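Local coordinates for 2OG-Fe dioxygenase family protein (Methylibium petroleiphilum, PDB 3PL0), which probably acts as an iron- and 2-oxoglutarate-dependent dioxygenase built on a cupin fold, although its substrate is not established, at residues A[164-178]-A[206-220]. Sequence-based numbering, arbitrary orientation.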
ATOM      1  N   GLY A 164       6.393  15.346  -5.820  1.00 45.76           N
ATOM      2  CA  GLY A 164       5.017  15.196  -6.278  1.00 43.10           C
ATOM      3  C   GLY A 164       4.653  13.725  -6.395  1.00 41.29           C
ATOM      4  O   GLY A 164       5.174  12.863  -5.639  1.00 41.07           O
ATOM      5  N   ALA A 165       3.792  13.414  -7.362  1.00 36.95           N
ATOM      6  CA  ALA A 165       3.287  12.043  -7.495  1.00 32.17           C
ATOM      7  C   ALA A 165       4.400  11.082  -7.863  1.00 31.74           C
ATOM      8  O   ALA A 165       5.293  11.435  -8.604  1.00 31.77           O
ATOM      9  CB  ALA A 165       2.146  11.967  -8.493  1.00 27.53           C
ATOM     10  N   HIS A 166       4.327   9.859  -7.362  1.00 29.97           N
ATOM     11  CA  HIS A 166       5.378   8.874  -7.621  1.00 31.42           C
ATOM     12  C   HIS A 166       4.816   7.532  -8.107  1.00 30.76           C
ATOM     13  O   HIS A 166       3.620   7.224  -7.940  1.00 29.26           O
ATOM     14  CB  HIS A 166       6.199   8.649  -6.324  1.00 32.72           C
ATOM     15  CG  HIS A 166       5.421   7.954  -5.251  1.00 35.58           C
ATOM     16  ND1 HIS A 166       4.557   8.621  -4.407  1.00 35.00           N
ATOM     17  CD2 HIS A 166       5.329   6.645  -4.920  1.00 42.82           C
ATOM     18  CE1 HIS A 166       3.988   7.755  -3.586  1.00 46.69           C
ATOM     19  NE2 HIS A 166       4.435   6.546  -3.881  1.00 39.31           N
ATOM     20  N   ARG A 167       5.690   6.730  -8.713  1.00 30.11           N
ATOM     21  CA  ARG A 167       5.461   5.308  -8.755  1.00 29.76           C
ATOM     22  C   ARG A 167       6.395   4.569  -7.782  1.00 32.31           C
ATOM     23  O   ARG A 167       7.289   5.155  -7.175  1.00 29.31           O
ATOM     24  CB  ARG A 167       5.578   4.771 -10.174  1.00 28.37           C
ATOM     25  CG  ARG A 167       6.961   4.812 -10.772  1.00 29.02           C
ATOM     26  CD  ARG A 167       6.958   4.267 -12.193  1.00 29.25           C
ATOM     27  NE  ARG A 167       6.759   2.824 -12.232  1.00 30.95           N
ATOM     28  CZ  ARG A 167       7.711   1.920 -12.477  1.00 40.54           C
ATOM     29  NH1 ARG A 167       8.959   2.300 -12.762  1.00 40.73           N
ATOM     30  NH2 ARG A 167       7.412   0.617 -12.450  1.00 35.69           N
ATOM     31  N   ASP A 168       6.183   3.273  -7.635  1.00 31.30           N
ATOM     32  CA  ASP A 168       6.910   2.521  -6.636  1.00 34.54           C
ATOM     33  C   ASP A 168       8.023   1.618  -7.230  1.00 35.91           C
ATOM     34  O   ASP A 168       8.749   0.969  -6.505  1.00 37.50           O
ATOM     35  CB  ASP A 168       5.933   1.716  -5.809  1.00 33.75           C
ATOM     36  CG  ASP A 168       4.976   2.591  -5.022  1.00 47.03           C
ATOM     37  OD1 ASP A 168       4.074   3.231  -5.627  1.00 49.43           O
ATOM     38  OD2 ASP A 168       5.109   2.598  -3.801  1.00 45.44           O
ATOM     39  N   GLY A 169       8.114   1.562  -8.553  1.00 34.89           N
ATOM     40  CA  GLY A 169       9.160   0.807  -9.220  1.00 38.05           C
ATOM     41  C   GLY A 169       8.903  -0.682  -9.289  1.00 37.01           C
ATOM     42  O   GLY A 169       9.854  -1.457  -9.405  1.00 33.00           O
ATOM     43  N   VAL A 170       7.619  -1.061  -9.246  1.00 30.71           N
ATOM     44  CA  VAL A 170       7.204  -2.451  -9.206  1.00 29.95           C
ATOM     45  C   VAL A 170       6.208  -2.676 -10.343  1.00 29.40           C
ATOM     46  O   VAL A 170       6.046  -1.828 -11.200  1.00 30.87           O
ATOM     47  CB  VAL A 170       6.601  -2.796  -7.809  1.00 28.55           C
ATOM     48  CG1 VAL A 170       7.655  -2.651  -6.686  1.00 25.27           C
ATOM     49  CG2 VAL A 170       5.361  -1.913  -7.480  1.00 25.57           C
ATOM     50  N   ASP A 171       5.492  -3.783 -10.334  1.00 27.79           N
ATOM     51  CA  ASP A 171       4.436  -4.008 -11.316  1.00 24.42           C
ATOM     52  C   ASP A 171       3.061  -3.486 -10.858  1.00 26.21           C
ATOM     53  O   ASP A 171       2.376  -2.786 -11.609  1.00 26.75           O
ATOM     54  CB  ASP A 171       4.325  -5.477 -11.647  1.00 27.70           C
ATOM     55  CG  ASP A 171       5.439  -5.930 -12.583  1.00 33.89           C
ATOM     56  OD1 ASP A 171       5.225  -5.839 -13.811  1.00 41.20           O
ATOM     57  OD2 ASP A 171       6.520  -6.281 -12.080  1.00 34.70           O
ATOM     58  N   PHE A 172       2.651  -3.879  -9.664  1.00 25.76           N
ATOM     59  CA  PHE A 172       1.350  -3.495  -9.077  1.00 26.02           C
ATOM     60  C   PHE A 172       1.506  -3.150  -7.617  1.00 26.67           C
ATOM     61  O   PHE A 172       2.401  -3.689  -6.925  1.00 23.80           O
ATOM     62  CB  PHE A 172       0.312  -4.609  -9.219  1.00 25.94           C
ATOM     63  CG  PHE A 172       0.010  -4.953 -10.627  1.00 25.92           C
ATOM     64  CD1 PHE A 172      -0.905  -4.223 -11.345  1.00 28.16           C
ATOM     65  CD2 PHE A 172       0.681  -5.996 -11.265  1.00 26.02           C
ATOM     66  CE1 PHE A 172      -1.169  -4.522 -12.655  1.00 31.12           C
ATOM     67  CE2 PHE A 172       0.427  -6.292 -12.571  1.00 28.17           C
ATOM     68  CZ  PHE A 172      -0.493  -5.568 -13.275  1.00 29.81           C
ATOM     69  N   VAL A 173       0.681  -2.181  -7.181  1.00 25.27           N
ATOM     70  CA  VAL A 173       0.601  -1.779  -5.796  1.00 24.77           C
ATOM     71  C   VAL A 173      -0.827  -1.833  -5.279  1.00 23.52           C
ATOM     72  O   VAL A 173      -1.795  -1.518  -6.021  1.00 22.86           O
ATOM     73  CB  VAL A 173       1.180  -0.386  -5.604  1.00 25.35           C
ATOM     74  CG1 VAL A 173       1.063   0.023  -4.123  1.00 21.38           C
ATOM     75  CG2 VAL A 173       2.661  -0.359  -6.077  1.00 24.27           C
ATOM     76  N   ALA A 174      -0.973  -2.270  -4.025  1.00 22.41           N
ATOM     77  CA  ALA A 174      -2.232  -2.115  -3.303  1.00 24.90           C
ATOM     78  C   ALA A 174      -1.976  -1.266  -2.102  1.00 24.23           C
ATOM     79  O   ALA A 174      -1.103  -1.576  -1.291  1.00 26.34           O
ATOM     80  CB  ALA A 174      -2.793  -3.448  -2.839  1.00 23.24           C
ATOM     81  N   VAL A 175      -2.738  -0.188  -1.981  1.00 26.10           N
ATOM     82  CA  VAL A 175      -2.767   0.617  -0.757  1.00 24.82           C
ATOM     83  C   VAL A 175      -4.056   0.289   0.002  1.00 22.64           C
ATOM     84  O   VAL A 175      -5.164   0.588  -0.470  1.00 22.07           O
ATOM     85  CB  VAL A 175      -2.755   2.109  -1.062  1.00 25.72           C
ATOM     86  CG1 VAL A 175      -2.775   2.925   0.267  1.00 25.83           C
ATOM     87  CG2 VAL A 175      -1.524   2.488  -1.916  1.00 26.00           C
ATOM     88  N   VAL A 176      -3.921  -0.297   1.183  1.00 22.28           N
ATOM     89  CA  VAL A 176      -5.084  -0.715   1.976  1.00 19.79           C
ATOM     90  C   VAL A 176      -5.249   0.365   3.044  1.00 25.18           C
ATOM     91  O   VAL A 176      -4.290   0.687   3.750  1.00 26.18           O
ATOM     92  CB  VAL A 176      -4.871  -2.061   2.668  1.00 24.67           C
ATOM     93  CG1 VAL A 176      -6.125  -2.432   3.469  1.00 25.58           C
ATOM     94  CG2 VAL A 176      -4.500  -3.121   1.652  1.00 21.14           C
ATOM     95  N   PHE A 177      -6.434   0.970   3.120  1.00 23.85           N
ATOM     96  CA  PHE A 177      -6.713   1.952   4.178  1.00 24.77           C
ATOM     97  C   PHE A 177      -7.093   1.206   5.424  1.00 26.12           C
ATOM     98  O   PHE A 177      -8.019   0.391   5.405  1.00 27.95           O
ATOM     99  CB  PHE A 177      -7.827   2.899   3.795  1.00 26.07           C
ATOM    100  CG  PHE A 177      -8.157   3.875   4.860  1.00 23.23           C
ATOM    101  CD1 PHE A 177      -7.297   4.933   5.123  1.00 26.23           C
ATOM    102  CD2 PHE A 177      -9.329   3.764   5.584  1.00 24.11           C
ATOM    103  CE1 PHE A 177      -7.567   5.838   6.129  1.00 26.55           C
ATOM    104  CE2 PHE A 177      -9.621   4.666   6.598  1.00 25.79           C
ATOM    105  CZ  PHE A 177      -8.732   5.704   6.878  1.00 25.89           C
ATOM    106  N   ILE A 178      -6.351   1.441   6.506  1.00 24.06           N
ATOM    107  CA  ILE A 178      -6.523   0.663   7.728  1.00 24.84           C
ATOM    108  C   ILE A 178      -7.363   1.461   8.740  1.00 27.64           C
ATOM    109  O   ILE A 178      -8.262   0.912   9.347  1.00 25.46           O
ATOM    110  CB  ILE A 178      -5.193   0.304   8.295  1.00 25.94           C
ATOM    111  CG1 ILE A 178      -4.434  -0.594   7.284  1.00 26.22           C
ATOM    112  CG2 ILE A 178      -5.289  -0.308   9.700  1.00 29.41           C
ATOM    113  CD1 ILE A 178      -5.013  -2.018   7.136  1.00 26.83           C
ATOM    114  N   PRO A 206     -12.274   1.641   6.798  1.00 28.35           N
ATOM    115  CA  PRO A 206     -11.245   0.627   6.863  1.00 26.95           C
ATOM    116  C   PRO A 206     -11.475  -0.514   5.906  1.00 27.68           C
ATOM    117  O   PRO A 206     -12.612  -0.895   5.662  1.00 26.17           O
ATOM    118  CB  PRO A 206     -11.325   0.152   8.300  1.00 28.95           C
ATOM    119  CG  PRO A 206     -11.745   1.364   9.047  1.00 33.11           C
ATOM    120  CD  PRO A 206     -12.719   2.048   8.146  1.00 33.26           C
ATOM    121  N   TRP A 207     -10.382  -1.017   5.350  1.00 27.09           N
ATOM    122  CA  TRP A 207     -10.367  -2.095   4.366  1.00 28.59           C
ATOM    123  C   TRP A 207     -10.875  -1.641   3.007  1.00 26.97           C
ATOM    124  O   TRP A 207     -11.196  -2.480   2.172  1.00 27.25           O
ATOM    125  CB  TRP A 207     -11.108  -3.349   4.882  1.00 33.13           C
ATOM    126  CG  TRP A 207     -10.637  -3.652   6.228  1.00 34.29           C
ATOM    127  CD1 TRP A 207     -11.349  -3.562   7.384  1.00 34.51           C
ATOM    128  CD2 TRP A 207      -9.323  -3.999   6.592  1.00 24.73           C
ATOM    129  NE1 TRP A 207     -10.560  -3.866   8.444  1.00 31.99           N
ATOM    130  CE2 TRP A 207      -9.306  -4.140   7.987  1.00 32.55           C
ATOM    131  CE3 TRP A 207      -8.164  -4.294   5.879  1.00 29.24           C
ATOM    132  CZ2 TRP A 207      -8.178  -4.498   8.666  1.00 30.53           C
ATOM    133  CZ3 TRP A 207      -7.050  -4.651   6.561  1.00 35.45           C
ATOM    134  CH2 TRP A 207      -7.050  -4.749   7.928  1.00 32.79           C
ATOM    135  N   THR A 208     -10.907  -0.324   2.766  1.00 24.91           N
ATOM    136  CA  THR A 208     -10.990   0.152   1.420  1.00 24.48           C
ATOM    137  C   THR A 208      -9.596  -0.043   0.810  1.00 25.95           C
ATOM    138  O   THR A 208      -8.590   0.278   1.452  1.00 24.60           O
ATOM    139  CB  THR A 208     -11.428   1.642   1.314  1.00 26.24           C
ATOM    140  OG1 THR A 208     -12.668   1.836   2.026  1.00 25.66           O
ATOM    141  CG2 THR A 208     -11.595   2.019  -0.184  1.00 22.94           C
ATOM    142  N   VAL A 209      -9.544  -0.595  -0.404  1.00 24.10           N
ATOM    143  CA  VAL A 209      -8.279  -0.848  -1.104  1.00 22.63           C
ATOM    144  C   VAL A 209      -8.134  -0.148  -2.464  1.00 25.51           C
ATOM    145  O   VAL A 209      -8.990  -0.227  -3.316  1.00 26.13           O
ATOM    146  CB  VAL A 209      -8.036  -2.339  -1.237  1.00 26.76           C
ATOM    147  CG1 VAL A 209      -6.648  -2.571  -1.779  1.00 25.61           C
ATOM    148  CG2 VAL A 209      -8.216  -2.987   0.136  1.00 21.61           C
ATOM    149  N   LEU A 210      -7.001   0.535  -2.653  1.00 23.23           N
ATOM    150  CA  LEU A 210      -6.665   1.133  -3.918  1.00 23.29           C
ATOM    151  C   LEU A 210      -5.690   0.201  -4.610  1.00 22.84           C
ATOM    152  O   LEU A 210      -4.592  -0.012  -4.106  1.00 26.37           O
ATOM    153  CB  LEU A 210      -6.010   2.504  -3.704  1.00 24.01           C
ATOM    154  CG  LEU A 210      -5.377   3.229  -4.906  1.00 24.98           C
ATOM    155  CD1 LEU A 210      -6.444   3.505  -5.944  1.00 17.94           C
ATOM    156  CD2 LEU A 210      -4.687   4.517  -4.435  1.00 23.36           C
ATOM    157  N   LEU A 211      -6.088  -0.296  -5.768  1.00 21.77           N
ATOM    158  CA  LEU A 211      -5.257  -1.116  -6.647  1.00 22.77           C
ATOM    159  C   LEU A 211      -4.657  -0.229  -7.723  1.00 24.52           C
ATOM    160  O   LEU A 211      -5.385   0.591  -8.318  1.00 23.67           O
ATOM    161  CB  LEU A 211      -6.074  -2.243  -7.290  1.00 23.48           C
ATOM    162  CG  LEU A 211      -6.788  -3.200  -6.293  1.00 28.11           C
ATOM    163  CD1 LEU A 211      -7.553  -4.328  -6.982  1.00 32.59           C
ATOM    164  CD2 LEU A 211      -5.791  -3.765  -5.207  1.00 23.24           C
ATOM    165  N   LEU A 212      -3.343  -0.348  -7.953  1.00 22.46           N
ATOM    166  CA  LEU A 212      -2.605   0.487  -8.916  1.00 24.02           C
ATOM    167  C   LEU A 212      -1.741  -0.386  -9.860  1.00 25.42           C
ATOM    168  O   LEU A 212      -1.053  -1.298  -9.431  1.00 26.33           O
ATOM    169  CB  LEU A 212      -1.634   1.438  -8.187  1.00 27.58           C
ATOM    170  CG  LEU A 212      -2.198   2.410  -7.149  1.00 29.53           C
ATOM    171  CD1 LEU A 212      -1.068   2.983  -6.270  1.00 27.82           C
ATOM    172  CD2 LEU A 212      -2.985   3.560  -7.826  1.00 25.90           C
ATOM    173  N   ASP A 213      -1.791  -0.092 -11.146  1.00 25.08           N
ATOM    174  CA  ASP A 213      -0.832  -0.623 -12.106  1.00 24.83           C
ATOM    175  C   ASP A 213       0.296   0.374 -12.104  1.00 26.60           C
ATOM    176  O   ASP A 213       0.231   1.487 -12.687  1.00 26.29           O
ATOM    177  CB  ASP A 213      -1.464  -0.740 -13.473  1.00 25.26           C
ATOM    178  CG  ASP A 213      -0.500  -1.224 -14.539  1.00 31.25           C
ATOM    179  OD1 ASP A 213       0.739  -1.253 -14.337  1.00 31.17           O
ATOM    180  OD2 ASP A 213      -1.017  -1.554 -15.612  1.00 31.37           O
ATOM    181  N   ASP A 214       1.357  -0.030 -11.447  1.00 27.64           N
ATOM    182  CA  ASP A 214       2.482   0.864 -11.200  1.00 27.97           C
ATOM    183  C   ASP A 214       3.218   1.311 -12.460  1.00 30.74           C
ATOM    184  O   ASP A 214       4.032   2.219 -12.412  1.00 30.55           O
ATOM    185  CB  ASP A 214       3.464   0.191 -10.251  1.00 30.05           C
ATOM    186  CG  ASP A 214       4.382   1.166  -9.601  1.00 36.73           C
ATOM    187  OD1 ASP A 214       3.874   2.107  -8.922  1.00 28.41           O
ATOM    188  OD2 ASP A 214       5.606   1.020  -9.794  1.00 33.40           O
ATOM    189  N   GLN A 215       2.943   0.663 -13.586  1.00 33.58           N
ATOM    190  CA  GLN A 215       3.527   1.086 -14.875  1.00 35.10           C
ATOM    191  C   GLN A 215       2.626   2.069 -15.643  1.00 34.33           C
ATOM    192  O   GLN A 215       3.010   2.559 -16.682  1.00 35.32           O
ATOM    193  CB  GLN A 215       3.845  -0.157 -15.744  1.00 37.12           C
ATOM    194  CG  GLN A 215       4.923  -1.072 -15.087  1.00 37.87           C
ATOM    195  CD  GLN A 215       5.295  -2.291 -15.940  1.00 48.36           C
ATOM    196  OE1 GLN A 215       4.789  -2.489 -17.043  1.00 45.27           O
ATOM    197  NE2 GLN A 215       6.168  -3.113 -15.409  1.00 44.32           N
ATOM    198  N   GLN A 216       1.428   2.343 -15.145  1.00 29.30           N
ATOM    199  CA  GLN A 216       0.469   3.173 -15.887  1.00 30.63           C
ATOM    200  C   GLN A 216      -0.017   4.410 -15.152  1.00 28.70           C
ATOM    201  O   GLN A 216      -0.509   5.331 -15.772  1.00 26.53           O
ATOM    202  CB  GLN A 216      -0.731   2.324 -16.223  1.00 30.00           C
ATOM    203  CG  GLN A 216      -0.431   1.289 -17.293  1.00 45.53           C
ATOM    204  CD  GLN A 216      -0.044   1.940 -18.605  1.00 51.50           C
ATOM    205  OE1 GLN A 216      -0.724   2.856 -19.069  1.00 56.86           O
ATOM    206  NE2 GLN A 216       1.060   1.487 -19.198  1.00 54.21           N
ATOM    207  N   VAL A 217       0.093   4.423 -13.826  1.00 26.06           N
ATOM    208  CA  VAL A 217      -0.371   5.542 -13.023  1.00 23.38           C
ATOM    209  C   VAL A 217       0.721   5.906 -12.012  1.00 26.41           C
ATOM    210  O   VAL A 217       1.672   5.114 -11.750  1.00 23.54           O
ATOM    211  CB  VAL A 217      -1.698   5.216 -12.304  1.00 21.59           C
ATOM    212  CG1 VAL A 217      -2.798   4.909 -13.325  1.00 22.28           C
ATOM    213  CG2 VAL A 217      -1.495   4.042 -11.333  1.00 23.84           C
ATOM    214  N   ILE A 218       0.621   7.144 -11.541  1.00 24.23           N
ATOM    215  CA  ILE A 218       1.393   7.632 -10.406  1.00 25.47           C
ATOM    216  C   ILE A 218       0.416   8.124  -9.333  1.00 27.18           C
ATOM    217  O   ILE A 218      -0.762   8.361  -9.603  1.00 25.52           O
ATOM    218  CB  ILE A 218       2.424   8.707 -10.792  1.00 23.16           C
ATOM    219  CG1 ILE A 218       1.749   9.955 -11.411  1.00 27.45           C
ATOM    220  CG2 ILE A 218       3.544   8.099 -11.736  1.00 22.96           C
ATOM    221  CD1 ILE A 218       2.730  11.065 -11.728  1.00 28.91           C
ATOM    222  N   HIS A 219       0.883   8.232  -8.096  1.00 25.47           N
ATOM    223  CA  HIS A 219      -0.039   8.555  -7.026  1.00 22.39           C
ATOM    224  C   HIS A 219       0.666   9.286  -5.889  1.00 22.46           C
ATOM    225  O   HIS A 219       1.904   9.471  -5.900  1.00 23.16           O
ATOM    226  CB  HIS A 219      -0.740   7.278  -6.555  1.00 24.69           C
ATOM    227  CG  HIS A 219       0.177   6.321  -5.860  1.00 30.68           C
ATOM    228  ND1 HIS A 219       0.237   6.203  -4.481  1.00 29.38           N
ATOM    229  CD2 HIS A 219       1.120   5.480  -6.351  1.00 31.45           C
ATOM    230  CE1 HIS A 219       1.168   5.316  -4.158  1.00 40.45           C
ATOM    231  NE2 HIS A 219       1.706   4.850  -5.276  1.00 36.59           N
ATOM    232  N   GLU A 220      -0.122   9.744  -4.929  1.00 25.09           N
ATOM    233  CA  GLU A 220       0.383  10.584  -3.840  1.00 24.93           C
ATOM    234  C   GLU A 220      -0.714  10.683  -2.844  1.00 25.97           C
ATOM    235  O   GLU A 220      -1.854  10.280  -3.116  1.00 24.11           O
ATOM    236  CB  GLU A 220       0.800  11.985  -4.360  1.00 28.99           C
ATOM    237  CG  GLU A 220      -0.381  12.824  -4.864  1.00 28.61           C
ATOM    238  CD  GLU A 220      -0.011  14.168  -5.395  1.00 36.79           C
ATOM    239  OE1 GLU A 220       1.101  14.341  -5.934  1.00 34.71           O
ATOM    240  OE2 GLU A 220      -0.903  15.039  -5.376  1.00 31.87           O
TER
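Strands 172-178 and 209-213 pair antiparallel, their axes 4.6 Å apart at 169°, with Val173-Leu212 and Val175-Leu210 as hydrogen-bonded pairs; further along, past the 167-171 loop, His166 and His219 form a single bridge through two backbone bonds. Past the strand end, the Asp214 carboxylate fills the bend of 167-171. Asp168 N donates to the syn lone pair of Asp214 OD1 at 2.9 Å, whereas OD2 takes Val170 N from above the carboxylate plane and Gly169 N only weakly. The Arg167 side chain crosses Asp214 at about a right angle, and its NE donates to Asp214 O at 2.8 Å, from above the carbonyl plane. A salt bridge joins Arg167 NH2 to Asp214 OD2 at 3.2 Å. Because Asp214 CG lies anti to its own backbone N (chi1 -161°), the carboxylate is directed at these amides; an alanine here would probably leave the amides of Asp168 and Val170 without their acceptor, deprive Arg167 of its carboxylate mate and set the bend free to shift. The strand pairing belongs to the double-stranded beta-helix of the cupin fold, and His166, Asp168 and His219 are consistent with the HxD...H iron-binding triad of 2OG-Fe dioxygenases, probably the active site. His219 NE2 donates to the syn lone pair of Asp168 OD1 at 2.9 Å, nearly in the ring plane, ring and carboxylate almost coplanar (8°). The His166 ring lies obliquely over one face of His219, His166 NE2 to His219 CE1 3.5 Å, and Leu212 CD1 covers the opposite face. At the other end of the strand pair, Ile178 CD1 meets the Trp207 ring at CZ3, 3.4 Å away, while Trp207 NE1 bonds to Asp44. Leu211 and Ala174 pack together against Leu127 of helix 118-134.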